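Local coordinates for PhiH1 repressor-like protein (Haloarcula marismortui ATCC 43049, PDB 3B73), which is of unknown function but, as a PhiH1 repressor-like winged-helix-turn-helix protein, probably binds DNA and regulates transcription, at residues I13-E25 with K31-K43. Numbering follows the deposited sequence.
Sequences IWDDRILEIIHEE and KELEDRDEIRISK. With SO4 (sulfate ion), chain D.
In this winged-helix-turn-helix domain, helix 13-25 packs against helix 30-34 and the loop that leads from it into helix 43-55, which by topology is the probable recognition helix. At the loop end, Ile-41 lays CG2 over one face of the Trp-14 indole, 3.6 Å from the centroid of the five-membered ring and 20° off its normal, a CH-pi contact. The benzo end of the ring reaches Arg-40, whose CG lies 3.3 Å from Trp-14 CH2, while the carbonyl oxygen of Glu-38 meets the ring edge near its plane. An alanine here in place of Trp-14 would remove the indole and would probably leave Ile-41 CG2 without its CH-pi partner and open a gap beside Arg-40 CG. In the middle, Ile-21 CG2 presses on Leu-33 CD2 at 3.4 Å, tighter than usual, and Ile-21 CD1 meets Ile-39 CD1. Ile-21 CG1 also lies over a face of the Arg-36 guanidinium. Bends at chi2 and chi3 carry the Arg-36 chain past Ile-21 and bring NH1 within 2.8 Å of Glu-24 OE2 in a salt bridge. Its hydrogen bond is weak, at 125°. The same NH1 pairs with Glu-25 OE2 at a longer 3.4 Å, and NH2 weakly with Glu-38 OE1. One arginine thus faces three carboxylates, a network likely to offset their mutual repulsion at the margin of an apolar interface.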
ATOM      1  N   ILE B  13       5.054  -1.198   1.070  1.00 45.41           N
ATOM      2  CA  ILE B  13       3.726  -0.914   1.590  1.00 43.07           C
ATOM      3  C   ILE B  13       3.798   0.195   2.640  1.00 52.73           C
ATOM      4  O   ILE B  13       2.831   0.932   2.837  1.00 46.92           O
ATOM      5  CB  ILE B  13       3.044  -2.202   2.113  1.00 55.02           C
ATOM      6  CG1 ILE B  13       1.559  -1.945   2.370  1.00 44.29           C
ATOM      7  CG2 ILE B  13       3.769  -2.719   3.333  1.00 46.85           C
ATOM      8  CD1 ILE B  13       0.742  -3.153   2.474  1.00 42.20           C
ATOM      9  N   TRP B  14       4.967   0.337   3.276  1.00 39.59           N
ATOM     10  CA  TRP B  14       5.150   1.283   4.366  1.00 40.48           C
ATOM     11  C   TRP B  14       5.196   2.698   3.839  1.00 45.62           C
ATOM     12  O   TRP B  14       4.872   3.645   4.549  1.00 47.77           O
ATOM     13  CB  TRP B  14       6.389   0.920   5.211  1.00 44.08           C
ATOM     14  CG  TRP B  14       6.275  -0.517   5.651  1.00 52.32           C
ATOM     15  CD1 TRP B  14       7.021  -1.575   5.208  1.00 45.34           C
ATOM     16  CD2 TRP B  14       5.276  -1.070   6.535  1.00 44.73           C
ATOM     17  NE1 TRP B  14       6.561  -2.747   5.787  1.00 47.81           N
ATOM     18  CE2 TRP B  14       5.500  -2.459   6.608  1.00 51.11           C
ATOM     19  CE3 TRP B  14       4.242  -0.518   7.294  1.00 44.97           C
ATOM     20  CZ2 TRP B  14       4.719  -3.307   7.407  1.00 43.40           C
ATOM     21  CZ3 TRP B  14       3.463  -1.363   8.072  1.00 41.72           C
ATOM     22  CH2 TRP B  14       3.711  -2.740   8.123  1.00 60.94           C
ATOM     23  N   ASP B  15       5.578   2.829   2.579  1.00 39.90           N
ATOM     24  CA  ASP B  15       5.453   4.093   1.870  1.00 42.71           C
ATOM     25  C   ASP B  15       4.029   4.677   1.907  1.00 42.87           C
ATOM     26  O   ASP B  15       3.874   5.877   2.150  1.00 45.42           O
ATOM     27  CB  ASP B  15       5.930   3.934   0.421  1.00 46.62           C
ATOM     28  CG  ASP B  15       7.426   3.669   0.336  1.00 49.43           C
ATOM     29  OD1 ASP B  15       8.137   3.971   1.327  1.00 52.70           O
ATOM     30  OD2 ASP B  15       7.882   3.138  -0.698  1.00 55.79           O
ATOM     31  N   ASP B  16       3.015   3.848   1.652  1.00 42.06           N
ATOM     32  CA  ASP B  16       1.632   4.326   1.630  1.00 55.48           C
ATOM     33  C   ASP B  16       1.256   4.723   3.044  1.00 53.89           C
ATOM     34  O   ASP B  16       0.629   5.768   3.262  1.00 40.40           O
ATOM     35  CB  ASP B  16       0.652   3.252   1.111  1.00 46.61           C
ATOM     36  CG  ASP B  16       0.470   3.292  -0.412  1.00 50.84           C
ATOM     37  OD1 ASP B  16       1.279   3.924  -1.119  1.00 49.57           O
ATOM     38  OD2 ASP B  16      -0.471   2.660  -0.918  1.00 47.05           O
ATOM     39  N   ARG B  17       1.670   3.901   4.003  1.00 40.13           N
ATOM     40  CA  ARG B  17       1.389   4.183   5.407  1.00 47.05           C
ATOM     41  C   ARG B  17       2.019   5.492   5.822  1.00 48.51           C
ATOM     42  O   ARG B  17       1.357   6.359   6.393  1.00 54.50           O
ATOM     43  CB  ARG B  17       1.886   3.063   6.320  1.00 48.94           C
ATOM     44  CG  ARG B  17       1.213   1.741   6.066  1.00 60.07           C
ATOM     45  CD  ARG B  17      -0.302   1.843   6.167  1.00 50.65           C
ATOM     46  NE  ARG B  17      -0.836   0.689   5.487  1.00 60.70           N
ATOM     47  CZ  ARG B  17      -1.433   0.727   4.306  1.00 49.83           C
ATOM     48  NH1 ARG B  17      -1.666   1.877   3.699  1.00 50.25           N
ATOM     49  NH2 ARG B  17      -1.825  -0.399   3.753  1.00 52.64           N
ATOM     50  N   ILE B  18       3.299   5.661   5.515  1.00 52.19           N
ATOM     51  CA  ILE B  18       3.949   6.908   5.873  1.00 46.94           C
ATOM     52  C   ILE B  18       3.246   8.079   5.206  1.00 60.32           C
ATOM     53  O   ILE B  18       2.979   9.079   5.855  1.00 48.29           O
ATOM     54  CB  ILE B  18       5.415   6.900   5.492  1.00 46.81           C
ATOM     55  CG1 ILE B  18       6.150   5.859   6.340  1.00 50.32           C
ATOM     56  CG2 ILE B  18       5.991   8.300   5.631  1.00 44.54           C
ATOM     57  CD1 ILE B  18       7.448   5.470   5.778  1.00 47.00           C
ATOM     58  N   LEU B  19       2.943   7.968   3.914  1.00 47.90           N
ATOM     59  CA  LEU B  19       2.267   9.081   3.247  1.00 50.34           C
ATOM     60  C   LEU B  19       0.924   9.403   3.909  1.00 42.66           C
ATOM     61  O   LEU B  19       0.592  10.564   4.116  1.00 44.33           O
ATOM     62  CB  LEU B  19       2.078   8.819   1.753  1.00 47.46           C
ATOM     63  CG  LEU B  19       3.334   9.006   0.917  1.00 49.37           C
ATOM     64  CD1 LEU B  19       3.109   8.421  -0.450  1.00 59.31           C
ATOM     65  CD2 LEU B  19       3.741  10.498   0.835  1.00 39.57           C
ATOM     66  N   GLU B  20       0.170   8.365   4.254  1.00 43.71           N
ATOM     67  CA  GLU B  20      -1.153   8.512   4.867  1.00 52.64           C
ATOM     68  C   GLU B  20      -1.051   9.191   6.232  1.00 47.59           C
ATOM     69  O   GLU B  20      -1.873  10.034   6.587  1.00 57.38           O
ATOM     70  CB  GLU B  20      -1.847   7.145   4.994  1.00 50.05           C
ATOM     71  CG  GLU B  20      -2.280   6.580   3.635  1.00 45.81           C
ATOM     72  CD  GLU B  20      -2.558   5.079   3.649  1.00 60.50           C
ATOM     73  OE1 GLU B  20      -3.008   4.575   2.602  1.00 57.35           O
ATOM     74  OE2 GLU B  20      -2.332   4.400   4.684  1.00 51.54           O
ATOM     75  N   ILE B  21      -0.022   8.839   6.985  1.00 50.98           N
ATOM     76  CA  ILE B  21       0.151   9.403   8.309  1.00 50.64           C
ATOM     77  C   ILE B  21       0.551  10.863   8.216  1.00 53.66           C
ATOM     78  O   ILE B  21       0.019  11.713   8.928  1.00 49.08           O
ATOM     79  CB  ILE B  21       1.177   8.611   9.137  1.00 52.34           C
ATOM     80  CG1 ILE B  21       0.528   7.326   9.666  1.00 44.75           C
ATOM     81  CG2 ILE B  21       1.685   9.456  10.295  1.00 54.75           C
ATOM     82  CD1 ILE B  21       1.545   6.233  10.061  1.00 45.07           C
ATOM     83  N   ILE B  22       1.480  11.170   7.331  1.00 54.68           N
ATOM     84  CA  ILE B  22       1.898  12.551   7.195  1.00 43.56           C
ATOM     85  C   ILE B  22       0.749  13.402   6.626  1.00 50.14           C
ATOM     86  O   ILE B  22       0.557  14.536   7.033  1.00 48.44           O
ATOM     87  CB  ILE B  22       3.168  12.658   6.344  1.00 59.34           C
ATOM     88  CG1 ILE B  22       4.339  12.024   7.107  1.00 51.11           C
ATOM     89  CG2 ILE B  22       3.457  14.120   5.983  1.00 45.64           C
ATOM     90  CD1 ILE B  22       5.658  12.105   6.364  1.00 53.79           C
ATOM     91  N   HIS B  23      -0.035  12.843   5.710  1.00 52.00           N
ATOM     92  CA  HIS B  23      -1.161  13.580   5.147  1.00 51.44           C
ATOM     93  C   HIS B  23      -2.114  14.002   6.263  1.00 67.57           C
ATOM     94  O   HIS B  23      -2.574  15.140   6.302  1.00 54.18           O
ATOM     95  CB  HIS B  23      -1.909  12.754   4.102  1.00 58.21           C
ATOM     96  CG  HIS B  23      -3.266  13.293   3.751  1.00 73.65           C
ATOM     97  ND1 HIS B  23      -3.451  14.349   2.883  1.00 60.65           N
ATOM     98  CD2 HIS B  23      -4.506  12.914   4.148  1.00 71.57           C
ATOM     99  CE1 HIS B  23      -4.743  14.595   2.756  1.00 69.60           C
ATOM    100  NE2 HIS B  23      -5.405  13.739   3.516  1.00 91.53           N
ATOM    101  N   GLU B  24      -2.392  13.089   7.182  1.00 57.26           N
ATOM    102  CA  GLU B  24      -3.352  13.380   8.231  1.00 57.80           C
ATOM    103  C   GLU B  24      -2.772  14.228   9.367  1.00 64.26           C
ATOM    104  O   GLU B  24      -3.479  15.044   9.935  1.00 54.52           O
ATOM    105  CB  GLU B  24      -3.978  12.092   8.786  1.00 51.72           C
ATOM    106  CG  GLU B  24      -3.161  11.411   9.878  1.00103.17           C
ATOM    107  CD  GLU B  24      -3.935  10.329  10.628  1.00117.63           C
ATOM    108  OE1 GLU B  24      -4.609   9.499   9.978  1.00105.91           O
ATOM    109  OE2 GLU B  24      -3.856  10.305  11.875  1.00101.11           O
ATOM    110  N   GLU B  25      -1.496  14.037   9.694  1.00 60.95           N
ATOM    111  CA  GLU B  25      -0.863  14.748  10.811  1.00 51.64           C
ATOM    112  C   GLU B  25      -0.257  16.083  10.396  1.00 68.96           C
ATOM    113  O   GLU B  25      -0.021  16.947  11.237  1.00 67.58           O
ATOM    114  CB  GLU B  25       0.245  13.895  11.443  1.00 62.63           C
ATOM    115  CG  GLU B  25      -0.220  12.616  12.137  1.00 71.22           C
ATOM    116  CD  GLU B  25      -1.112  12.878  13.331  1.00 88.50           C
ATOM    117  OE1 GLU B  25      -0.942  13.930  13.988  1.00132.48           O
ATOM    118  OE2 GLU B  25      -1.982  12.028  13.612  1.00 87.50           O
ATOM    119  N   LYS B  31      11.278   9.255  14.451  1.00 65.84           N
ATOM    120  CA  LYS B  31      10.923   8.813  15.799  1.00102.82           C
ATOM    121  C   LYS B  31       9.404   8.733  15.980  1.00 59.01           C
ATOM    122  O   LYS B  31       8.882   7.710  16.412  1.00 60.00           O
ATOM    123  CB  LYS B  31      11.572   9.699  16.880  1.00 90.84           C
ATOM    124  CG  LYS B  31      11.579   9.077  18.288  1.00110.91           C
ATOM    125  CD  LYS B  31      12.434   9.888  19.274  1.00138.69           C
ATOM    126  CE  LYS B  31      13.892  10.005  18.813  1.00143.00           C
ATOM    127  NZ  LYS B  31      14.679  11.020  19.587  1.00103.83           N
ATOM    128  N   GLU B  32       8.681   9.796  15.642  1.00 61.25           N
ATOM    129  CA  GLU B  32       7.234   9.753  15.846  1.00 73.49           C
ATOM    130  C   GLU B  32       6.476   8.802  14.880  1.00 79.11           C
ATOM    131  O   GLU B  32       5.423   8.263  15.228  1.00 63.54           O
ATOM    132  CB  GLU B  32       6.635  11.171  15.887  1.00 67.92           C
ATOM    133  CG  GLU B  32       6.618  11.916  14.570  1.00 72.79           C
ATOM    134  CD  GLU B  32       5.467  11.481  13.675  1.00114.95           C
ATOM    135  OE1 GLU B  32       4.522  10.821  14.178  1.00 97.66           O
ATOM    136  OE2 GLU B  32       5.511  11.802  12.468  1.00 81.85           O
ATOM    137  N   LEU B  33       7.011   8.579  13.680  1.00 62.35           N
ATOM    138  CA  LEU B  33       6.379   7.636  12.755  1.00 52.76           C
ATOM    139  C   LEU B  33       6.553   6.213  13.260  1.00 73.27           C
ATOM    140  O   LEU B  33       5.616   5.402  13.214  1.00 53.76           O
ATOM    141  CB  LEU B  33       6.963   7.777  11.353  1.00 58.23           C
ATOM    142  CG  LEU B  33       6.376   8.939  10.552  1.00 62.04           C
ATOM    143  CD1 LEU B  33       7.257   9.225   9.349  1.00 49.30           C
ATOM    144  CD2 LEU B  33       4.929   8.627  10.131  1.00 55.30           C
ATOM    145  N   GLU B  34       7.770   5.931  13.728  1.00 54.52           N
ATOM    146  CA  GLU B  34       8.137   4.665  14.370  1.00 70.62           C
ATOM    147  C   GLU B  34       7.135   4.255  15.460  1.00 63.04           C
ATOM    148  O   GLU B  34       6.757   3.083  15.594  1.00 68.64           O
ATOM    149  CB  GLU B  34       9.550   4.805  14.965  1.00 67.02           C
ATOM    150  CG  GLU B  34       9.960   3.686  15.880  1.00 80.81           C
ATOM    151  CD  GLU B  34       9.858   2.356  15.192  1.00 99.28           C
ATOM    152  OE1 GLU B  34      10.134   2.316  13.975  1.00 91.45           O
ATOM    153  OE2 GLU B  34       9.491   1.362  15.854  1.00111.85           O
ATOM    154  N   ASP B  35       6.682   5.237  16.226  1.00 62.36           N
ATOM    155  CA  ASP B  35       5.831   4.968  17.379  1.00 84.01           C
ATOM    156  C   ASP B  35       4.374   4.670  17.030  1.00 82.10           C
ATOM    157  O   ASP B  35       3.601   4.291  17.901  1.00 75.11           O
ATOM    158  CB  ASP B  35       5.917   6.124  18.382  1.00 95.65           C
ATOM    159  CG  ASP B  35       7.309   6.275  18.972  1.00109.25           C
ATOM    160  OD1 ASP B  35       7.990   5.240  19.146  1.00 87.01           O
ATOM    161  OD2 ASP B  35       7.726   7.422  19.255  1.00124.41           O
ATOM    162  N   ARG B  36       3.997   4.846  15.765  1.00 61.03           N
ATOM    163  CA  ARG B  36       2.646   4.516  15.318  1.00 60.40           C
ATOM    164  C   ARG B  36       2.414   2.996  15.283  1.00 61.95           C
ATOM    165  O   ARG B  36       3.333   2.227  14.981  1.00 63.95           O
ATOM    166  CB  ARG B  36       2.416   5.107  13.935  1.00 75.60           C
ATOM    167  CG  ARG B  36       2.251   6.597  13.941  1.00 71.53           C
ATOM    168  CD  ARG B  36       0.899   6.922  14.519  1.00 65.23           C
ATOM    169  NE  ARG B  36       0.234   7.954  13.731  1.00 69.78           N
ATOM    170  CZ  ARG B  36      -0.990   7.833  13.224  1.00 79.25           C
ATOM    171  NH1 ARG B  36      -1.525   8.821  12.513  1.00 95.04           N
ATOM    172  NH2 ARG B  36      -1.689   6.731  13.445  1.00 53.76           N
ATOM    173  N   ASP B  37       1.194   2.553  15.586  1.00 73.01           N
ATOM    174  CA  ASP B  37       0.901   1.114  15.563  1.00 65.84           C
ATOM    175  C   ASP B  37       1.014   0.589  14.144  1.00 75.37           C
ATOM    176  O   ASP B  37       1.393  -0.564  13.911  1.00 76.79           O
ATOM    177  CB  ASP B  37      -0.509   0.826  16.087  1.00 83.22           C
ATOM    178  CG  ASP B  37      -0.581   0.809  17.604  1.00 94.76           C
ATOM    179  OD1 ASP B  37       0.275   1.449  18.254  1.00 87.46           O
ATOM    180  OD2 ASP B  37      -1.498   0.156  18.148  1.00 85.33           O
ATOM    181  N   GLU B  38       0.686   1.472  13.209  1.00 62.82           N
ATOM    182  CA  GLU B  38       0.551   1.137  11.805  1.00 73.45           C
ATOM    183  C   GLU B  38       1.889   1.006  11.111  1.00 52.84           C
ATOM    184  O   GLU B  38       1.953   0.561   9.961  1.00 62.29           O
ATOM    185  CB  GLU B  38      -0.278   2.213  11.093  1.00 45.66           C
ATOM    186  CG  GLU B  38      -1.676   2.349  11.643  1.00 81.61           C
ATOM    187  CD  GLU B  38      -1.780   3.447  12.676  1.00 91.46           C
ATOM    188  OE1 GLU B  38      -0.735   3.848  13.233  1.00 62.81           O
ATOM    189  OE2 GLU B  38      -2.910   3.920  12.919  1.00 70.85           O
ATOM    190  N   ILE B  39       2.950   1.437  11.785  1.00 56.64           N
ATOM    191  CA  ILE B  39       4.286   1.316  11.215  1.00 46.95           C
ATOM    192  C   ILE B  39       4.994   0.132  11.862  1.00 61.43           C
ATOM    193  O   ILE B  39       5.226   0.136  13.066  1.00 56.56           O
ATOM    194  CB  ILE B  39       5.097   2.599  11.408  1.00 50.96           C
ATOM    195  CG1 ILE B  39       4.379   3.800  10.763  1.00 62.87           C
ATOM    196  CG2 ILE B  39       6.524   2.433  10.855  1.00 59.87           C
ATOM    197  CD1 ILE B  39       3.964   3.598   9.303  1.00 52.95           C
ATOM    198  N   ARG B  40       5.307  -0.891  11.072  1.00 59.40           N
ATOM    199  CA  ARG B  40       5.954  -2.096  11.603  1.00 51.06           C
ATOM    200  C   ARG B  40       7.384  -2.247  11.072  1.00 57.48           C
ATOM    201  O   ARG B  40       7.894  -3.357  10.934  1.00 61.55           O
ATOM    202  CB  ARG B  40       5.130  -3.332  11.235  1.00 55.20           C
ATOM    203  CG  ARG B  40       3.610  -3.153  11.393  1.00 56.23           C
ATOM    204  CD  ARG B  40       3.211  -3.090  12.856  1.00 65.39           C
ATOM    205  NE  ARG B  40       3.699  -4.270  13.555  1.00 58.42           N
ATOM    206  CZ  ARG B  40       3.873  -4.358  14.870  1.00105.82           C
ATOM    207  NH1 ARG B  40       3.599  -3.324  15.656  1.00 60.53           N
ATOM    208  NH2 ARG B  40       4.327  -5.484  15.401  1.00 61.51           N
ATOM    209  N   ILE B  41       8.015  -1.133  10.726  1.00 51.81           N
ATOM    210  CA  ILE B  41       9.430  -1.153  10.381  1.00 52.47           C
ATOM    211  C   ILE B  41      10.175  -0.260  11.366  1.00 55.53           C
ATOM    212  O   ILE B  41       9.548   0.531  12.091  1.00 55.79           O
ATOM    213  CB  ILE B  41       9.705  -0.713   8.923  1.00 47.55           C
ATOM    214  CG1 ILE B  41       9.074   0.649   8.636  1.00 43.58           C
ATOM    215  CG2 ILE B  41       9.149  -1.752   7.938  1.00 57.24           C
ATOM    216  CD1 ILE B  41       9.496   1.268   7.307  1.00 52.11           C
ATOM    217  N   SER B  42      11.502  -0.396  11.397  1.00 51.47           N
ATOM    218  CA  SER B  42      12.361   0.307  12.360  1.00 54.67           C
ATOM    219  C   SER B  42      12.547   1.788  12.034  1.00 56.44           C
ATOM    220  O   SER B  42      12.323   2.241  10.895  1.00 59.74           O
ATOM    221  CB  SER B  42      13.743  -0.358  12.431  1.00 63.31           C
ATOM    222  OG  SER B  42      14.494  -0.104  11.243  1.00 61.72           O
ATOM    223  N   LYS B  43      12.989   2.531  13.044  1.00 46.58           N
ATOM    224  CA  LYS B  43      13.217   3.960  12.909  1.00 53.97           C
ATOM    225  C   LYS B  43      14.190   4.240  11.762  1.00 66.10           C
ATOM    226  O   LYS B  43      14.007   5.207  11.007  1.00 55.00           O
ATOM    227  CB  LYS B  43      13.694   4.575  14.246  1.00 60.68           C
ATOM    228  CG  LYS B  43      13.806   6.128  14.245  1.00 84.51           C
ATOM    229  CD  LYS B  43      14.534   6.700  15.492  1.00 75.25           C
ATOM    230  CE  LYS B  43      15.046   8.133  15.258  1.00 93.21           C
ATOM    231  NZ  LYS B  43      15.502   8.829  16.512  1.00105.59           N
TER
HETATM  232  S   SO4 D 109      12.499  -3.631   9.990  1.00 93.80           S
HETATM  233  O1  SO4 D 109      11.805  -4.116   8.799  1.00 80.30           O
HETATM  234  O2  SO4 D 109      13.819  -4.273  10.095  1.00 83.21           O
HETATM  235  O3  SO4 D 109      12.683  -2.184   9.866  1.00 75.88           O
HETATM  236  O4  SO4 D 109      11.670  -3.951  11.160  1.00 72.47           O
HETATM  237  O   HOH W   1      -0.175  -0.563   8.472  1.00 40.10           O